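PDB 3DEM: complement factor MASP-3 from Homo sapiens, which acts as a serine protease of the complement system, binding mannan-binding lectin and ficolins through its CUB1-EGF-CUB2 region. Local coordinates for residues Q13-P18 with S23-T28; E86-L89 with F94-I97. One frame throughout, in Å; residues are numbered along the deposited sequence.

Interaction 1: residues Q13-P18 with S23-T28; sequences QSPGYP and SDSEVT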
ATOM      1  N   GLN A  13      21.523   3.605 -10.853  1.00 40.62           N
ATOM      2  CA  GLN A  13      22.347   2.801 -11.746  1.00 40.57           C
ATOM      3  C   GLN A  13      23.793   2.897 -11.305  1.00 40.61           C
ATOM      4  O   GLN A  13      24.181   3.849 -10.631  1.00 40.70           O
ATOM      5  CB  GLN A  13      22.260   3.325 -13.185  1.00 40.63           C
ATOM      6  CG  GLN A  13      20.853   3.512 -13.720  1.00 40.76           C
ATOM      7  CD  GLN A  13      20.831   4.244 -15.039  1.00 40.89           C
ATOM      8  OE1 GLN A  13      21.846   4.797 -15.478  1.00 41.47           O
ATOM      9  NE2 GLN A  13      19.673   4.252 -15.689  1.00 41.15           N
ATOM     10  N   SER A  14      24.596   1.915 -11.699  1.00 40.60           N
ATOM     11  CA  SER A  14      26.039   1.989 -11.505  1.00 40.47           C
ATOM     12  C   SER A  14      26.633   3.027 -12.456  1.00 40.51           C
ATOM     13  O   SER A  14      26.075   3.291 -13.528  1.00 40.34           O
ATOM     14  CB  SER A  14      26.674   0.626 -11.769  1.00 40.37           C
ATOM     15  OG  SER A  14      26.223   0.105 -13.005  1.00 40.26           O
ATOM     16  N   PRO A  15      27.766   3.630 -12.064  1.00 40.52           N
ATOM     17  CA  PRO A  15      28.466   4.548 -12.960  1.00 40.58           C
ATOM     18  C   PRO A  15      28.733   3.887 -14.308  1.00 40.56           C
ATOM     19  O   PRO A  15      29.245   2.764 -14.357  1.00 40.44           O
ATOM     20  CB  PRO A  15      29.791   4.806 -12.239  1.00 40.52           C
ATOM     21  CG  PRO A  15      29.501   4.554 -10.809  1.00 40.71           C
ATOM     22  CD  PRO A  15      28.445   3.487 -10.765  1.00 40.57           C
ATOM     23  N   GLY A  16      28.361   4.572 -15.386  1.00 40.36           N
ATOM     24  CA  GLY A  16      28.610   4.077 -16.731  1.00 40.42           C
ATOM     25  C   GLY A  16      27.468   3.308 -17.368  1.00 40.36           C
ATOM     26  O   GLY A  16      27.425   3.164 -18.589  1.00 40.30           O
ATOM     27  N   TYR A  17      26.544   2.810 -16.548  1.00 40.44           N
ATOM     28  CA  TYR A  17      25.412   2.025 -17.044  1.00 40.39           C
ATOM     29  C   TYR A  17      24.772   2.710 -18.246  1.00 40.37           C
ATOM     30  O   TYR A  17      24.593   3.925 -18.235  1.00 40.45           O
ATOM     31  CB  TYR A  17      24.376   1.812 -15.932  1.00 40.42           C
ATOM     32  CG  TYR A  17      23.234   0.888 -16.314  1.00 40.41           C
ATOM     33  CD1 TYR A  17      23.275  -0.467 -15.999  1.00 40.51           C
ATOM     34  CD2 TYR A  17      22.117   1.371 -16.991  1.00 40.30           C
ATOM     35  CE1 TYR A  17      22.236  -1.318 -16.349  1.00 40.37           C
ATOM     36  CE2 TYR A  17      21.075   0.532 -17.350  1.00 40.35           C
ATOM     37  CZ  TYR A  17      21.138  -0.812 -17.025  1.00 40.64           C
ATOM     38  OH  TYR A  17      20.102  -1.650 -17.375  1.00 40.34           O
ATOM     39  N   PRO A  18      24.416   1.936 -19.287  1.00 40.37           N
ATOM     40  CA  PRO A  18      24.521   0.480 -19.389  1.00 40.39           C
ATOM     41  C   PRO A  18      25.888  -0.034 -19.856  1.00 40.53           C
ATOM     42  O   PRO A  18      26.032  -1.225 -20.140  1.00 40.52           O
ATOM     43  CB  PRO A  18      23.457   0.141 -20.432  1.00 40.42           C
ATOM     44  CG  PRO A  18      23.446   1.326 -21.339  1.00 40.42           C
ATOM     45  CD  PRO A  18      23.830   2.527 -20.504  1.00 40.39           C
ATOM     46  N   SER A  23      36.828   1.262 -12.966  1.00 40.47           N
ATOM     47  CA  SER A  23      37.492   0.679 -11.811  1.00 40.49           C
ATOM     48  C   SER A  23      37.723   1.752 -10.750  1.00 40.51           C
ATOM     49  O   SER A  23      37.593   2.944 -11.026  1.00 40.39           O
ATOM     50  CB  SER A  23      38.817   0.026 -12.220  1.00 40.43           C
ATOM     51  OG  SER A  23      39.711   0.984 -12.746  1.00 40.26           O
ATOM     52  N   ASP A  24      38.058   1.313  -9.540  1.00 40.73           N
ATOM     53  CA  ASP A  24      38.322   2.209  -8.414  1.00 40.95           C
ATOM     54  C   ASP A  24      37.243   3.268  -8.250  1.00 41.00           C
ATOM     55  O   ASP A  24      37.536   4.459  -8.134  1.00 41.32           O
ATOM     56  CB  ASP A  24      39.692   2.877  -8.545  1.00 41.07           C
ATOM     57  CG  ASP A  24      40.021   3.769  -7.357  1.00 41.61           C
ATOM     58  OD1 ASP A  24      39.627   3.421  -6.219  1.00 41.74           O
ATOM     59  OD2 ASP A  24      40.668   4.819  -7.561  1.00 42.24           O
ATOM     60  N   SER A  25      35.990   2.838  -8.247  1.00 40.74           N
ATOM     61  CA  SER A  25      34.902   3.772  -8.041  1.00 40.73           C
ATOM     62  C   SER A  25      34.094   3.352  -6.825  1.00 40.64           C
ATOM     63  O   SER A  25      33.972   2.166  -6.525  1.00 40.58           O
ATOM     64  CB  SER A  25      34.013   3.870  -9.284  1.00 40.77           C
ATOM     65  OG  SER A  25      33.257   2.686  -9.471  1.00 41.25           O
ATOM     66  N   GLU A  26      33.565   4.339  -6.117  1.00 40.54           N
ATOM     67  CA  GLU A  26      32.748   4.087  -4.948  1.00 40.62           C
ATOM     68  C   GLU A  26      31.685   5.163  -4.818  1.00 40.62           C
ATOM     69  O   GLU A  26      31.991   6.340  -4.640  1.00 40.65           O
ATOM     70  CB  GLU A  26      33.600   4.031  -3.680  1.00 40.60           C
ATOM     71  CG  GLU A  26      32.811   3.586  -2.453  1.00 40.71           C
ATOM     72  CD  GLU A  26      33.674   3.415  -1.221  1.00 40.65           C
ATOM     73  OE1 GLU A  26      33.097   3.213  -0.132  1.00 40.68           O
ATOM     74  OE2 GLU A  26      34.919   3.479  -1.340  1.00 40.57           O
ATOM     75  N   VAL A  27      30.432   4.748  -4.914  1.00 40.63           N
ATOM     76  CA  VAL A  27      29.315   5.674  -4.845  1.00 40.57           C
ATOM     77  C   VAL A  27      28.324   5.194  -3.796  1.00 40.47           C
ATOM     78  O   VAL A  27      27.981   4.014  -3.743  1.00 40.47           O
ATOM     79  CB  VAL A  27      28.606   5.799  -6.210  1.00 40.65           C
ATOM     80  CG1 VAL A  27      27.575   6.926  -6.183  1.00 40.66           C
ATOM     81  CG2 VAL A  27      29.629   6.031  -7.323  1.00 40.63           C
ATOM     82  N   THR A  28      27.880   6.116  -2.954  1.00 40.48           N
ATOM     83  CA  THR A  28      26.883   5.816  -1.942  1.00 40.52           C
ATOM     84  C   THR A  28      25.618   6.627  -2.201  1.00 40.59           C
ATOM     85  O   THR A  28      25.686   7.824  -2.469  1.00 40.72           O
ATOM     86  CB  THR A  28      27.412   6.121  -0.526  1.00 40.48           C
ATOM     87  OG1 THR A  28      28.495   5.234  -0.217  1.00 40.43           O
ATOM     88  CG2 THR A  28      26.312   5.947   0.519  1.00 40.47           C
TER
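P15 and V27 meet at one end of the β-sandwich of the first CUB domain, where the loop leaving strand 9-13 bends past the first residues of strand 25-32. The contact is small, burying 86 Å² in all, and its centre is the proline ring. CG of P15 lies 3.8 Å from CG2 of V27, the one apolar touch across the pair. P15 and V27 each set CB toward the other segment, but the two side chains slide past each other in opposite directions instead of meeting head on. V27 is turned with CG1 anti to its backbone N (chi1 -171°), which places CG2 beside that N and presents this branch to the proline.

S25, two residues earlier on the same strand, also faces the proline. Its OG stands 4.4 Å from P15 CG, a loose approach; the same hydroxyl makes a weak hydrogen bond to the carbonyl oxygen of P22. F99 on strand 94-101 touches both P15 and S25 from the neighbouring strand. D24 and S25 together face S101 as a G1 β bulge. D24 also shares a backbone bond with D102, a ligand of the calcium ion about 9 Å from the S25 side chain.

On the loop side, P15 takes a corner of a type II turn from S14 to Y17. S14 is tied to strand 111-120 by OG, which hydrogen-bonds F112 N. Beyond the turn the peptide before P18 is cis, and Y17 and P18 pack on F151 of the second subunit. CB of P18 lies 3.8 Å above one face of the Y17 ring, displaced toward its rim, while Y17 N closes the turn with a 3.1 Å hydrogen bond to S14 O.

Interaction 2: residues E86-L89 with F94-I97; sequences EVVL and FMSI
M95 reaches across the interior of the first CUB domain to V88, so that one thioether side chain spans the two antiparallel sheets of the β-sandwich. The backbones are well separated, with L89 CA and M95 CA 8.9 Å apart as the nearest pair, and the methionine bridges most of that gap.

The apolar contact is a meeting of methyl groups: M95 CE lies 4.3 Å from V88 CG1. CB of V88 and CB of M95 are both directed into the gap. With CG anti to the backbone N (chi1 -176°) and chi2 equally extended, the methionine runs straight out from its strand until chi3, -81°, bends the last bond and swings CE toward strand 88-89. L89 contributes less, for it turns its CB away; its part is the backbone, where L89 C comes within 4.4 Å of M95 CE.

The closest approach is between a methyl and a polar atom. M95 CE sits 3.7 Å from V88 O, to one side of the carbonyl, the C=O···CE angle being about 117°. This is van der Waals packing, and the thioether sulfur stays farther from that oxygen than its methyl does. The same CE therefore touches both the side chain and the backbone of V88.

Hydrogen bonding belongs to each sheet separately. V88 pairs through its backbone with L41, whereas M95 pairs with I31, S96 with E62 and I97 with W29; S96 OG in addition bonds N30 OD1.

Among the neighbouring strands, M95 is buried and touches I39 and L41 of strand 37-47 in the facing sheet and V61 of strand 58-62 in its own. V88 also reaches V61, and strand 94-101 runs between strands 25-32 and 58-62.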
ATOM      1  N   GLU A  86      14.625 -10.832  -5.958  1.00 40.68           N
ATOM      2  CA  GLU A  86      14.346 -10.598  -4.548  1.00 40.67           C
ATOM      3  C   GLU A  86      14.294  -9.120  -4.189  1.00 40.66           C
ATOM      4  O   GLU A  86      15.091  -8.311  -4.663  1.00 40.63           O
ATOM      5  CB  GLU A  86      15.353 -11.333  -3.661  1.00 40.72           C
ATOM      6  CG  GLU A  86      15.222 -12.862  -3.698  1.00 40.84           C
ATOM      7  CD  GLU A  86      13.928 -13.370  -3.076  1.00 41.25           C
ATOM      8  OE1 GLU A  86      13.276 -12.606  -2.329  1.00 41.79           O
ATOM      9  OE2 GLU A  86      13.560 -14.543  -3.325  1.00 41.19           O
ATOM     10  N   VAL A  87      13.329  -8.780  -3.348  1.00 40.66           N
ATOM     11  CA  VAL A  87      13.159  -7.422  -2.870  1.00 40.63           C
ATOM     12  C   VAL A  87      13.873  -7.272  -1.538  1.00 40.61           C
ATOM     13  O   VAL A  87      13.765  -8.140  -0.674  1.00 40.73           O
ATOM     14  CB  VAL A  87      11.667  -7.094  -2.674  1.00 40.68           C
ATOM     15  CG1 VAL A  87      11.504  -5.842  -1.838  1.00 40.64           C
ATOM     16  CG2 VAL A  87      10.970  -6.956  -4.023  1.00 40.56           C
ATOM     17  N   VAL A  88      14.606  -6.176  -1.379  1.00 40.54           N
ATOM     18  CA  VAL A  88      15.245  -5.861  -0.111  1.00 40.56           C
ATOM     19  C   VAL A  88      14.427  -4.798   0.619  1.00 40.58           C
ATOM     20  O   VAL A  88      14.236  -3.689   0.117  1.00 40.48           O
ATOM     21  CB  VAL A  88      16.690  -5.355  -0.309  1.00 40.64           C
ATOM     22  CG1 VAL A  88      17.329  -5.039   1.039  1.00 40.67           C
ATOM     23  CG2 VAL A  88      17.514  -6.384  -1.080  1.00 40.52           C
ATOM     24  N   LEU A  89      13.943  -5.145   1.804  1.00 40.59           N
ATOM     25  CA  LEU A  89      13.096  -4.246   2.577  1.00 40.56           C
ATOM     26  C   LEU A  89      13.861  -3.716   3.785  1.00 40.50           C
ATOM     27  O   LEU A  89      14.429  -4.491   4.554  1.00 40.46           O
ATOM     28  CB  LEU A  89      11.833  -4.980   3.028  1.00 40.37           C
ATOM     29  CG  LEU A  89      10.709  -4.174   3.686  1.00 40.84           C
ATOM     30  CD1 LEU A  89      10.074  -3.203   2.704  1.00 40.76           C
ATOM     31  CD2 LEU A  89       9.645  -5.110   4.269  1.00 40.68           C
ATOM     32  N   PHE A  94      15.066   4.401   6.500  1.00 40.51           N
ATOM     33  CA  PHE A  94      16.362   4.768   5.933  1.00 40.52           C
ATOM     34  C   PHE A  94      17.073   3.590   5.271  1.00 40.57           C
ATOM     35  O   PHE A  94      17.072   2.475   5.794  1.00 40.64           O
ATOM     36  CB  PHE A  94      17.266   5.393   7.005  1.00 40.53           C
ATOM     37  CG  PHE A  94      18.673   5.648   6.538  1.00 40.46           C
ATOM     38  CD1 PHE A  94      18.965   6.749   5.750  1.00 40.58           C
ATOM     39  CD2 PHE A  94      19.703   4.788   6.885  1.00 40.43           C
ATOM     40  CE1 PHE A  94      20.259   6.990   5.319  1.00 40.70           C
ATOM     41  CE2 PHE A  94      20.994   5.019   6.457  1.00 40.47           C
ATOM     42  CZ  PHE A  94      21.275   6.121   5.672  1.00 40.54           C
ATOM     43  N   MET A  95      17.691   3.855   4.124  1.00 40.50           N
ATOM     44  CA  MET A  95      18.473   2.844   3.430  1.00 40.57           C
ATOM     45  C   MET A  95      19.686   3.466   2.751  1.00 40.55           C
ATOM     46  O   MET A  95      19.568   4.463   2.042  1.00 40.67           O
ATOM     47  CB  MET A  95      17.610   2.104   2.406  1.00 40.61           C
ATOM     48  CG  MET A  95      18.327   0.962   1.697  1.00 40.64           C
ATOM     49  SD  MET A  95      17.297   0.218   0.419  1.00 40.63           S
ATOM     50  CE  MET A  95      16.266  -0.879   1.398  1.00 40.09           C
ATOM     51  N   SER A  96      20.854   2.878   2.978  1.00 40.53           N
ATOM     52  CA  SER A  96      22.072   3.341   2.330  1.00 40.60           C
ATOM     53  C   SER A  96      22.577   2.263   1.382  1.00 40.62           C
ATOM     54  O   SER A  96      22.588   1.077   1.721  1.00 40.86           O
ATOM     55  CB  SER A  96      23.139   3.689   3.375  1.00 40.62           C
ATOM     56  OG  SER A  96      24.270   4.293   2.770  1.00 40.63           O
ATOM     57  N   ILE A  97      22.974   2.679   0.187  1.00 40.59           N
ATOM     58  CA  ILE A  97      23.448   1.762  -0.839  1.00 40.54           C
ATOM     59  C   ILE A  97      24.821   2.203  -1.320  1.00 40.55           C
ATOM     60  O   ILE A  97      25.006   3.358  -1.706  1.00 40.66           O
ATOM     61  CB  ILE A  97      22.484   1.731  -2.050  1.00 40.67           C
ATOM     62  CG1 ILE A  97      21.089   1.267  -1.618  1.00 40.65           C
ATOM     63  CG2 ILE A  97      23.023   0.831  -3.160  1.00 40.37           C
ATOM     64  CD1 ILE A  97      20.029   1.492  -2.666  1.00 40.67           C
TER

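Overall arrangement
Both contacts lie in the first CUB domain, with centres 18 Å apart, and follow one another along the chain: interaction 1 closes before interaction 2 opens. They share a sheet, because strands 25-32 and 94-101 are antiparallel neighbours in it, and they touch directly where T28 CG2 packs 3.5 Å from S96 OG. Each joins that sheet to a strand or loop of the facing one, interaction 1 through the loop after strand 9-13 and interaction 2 through strand 88-89. Interaction 1 is a surface contact at the end of the sandwich near a calcium ion, whereas interaction 2 reaches into its interior, so the two sides of the sandwich touch at two separate places, one at the surface and one partly buried.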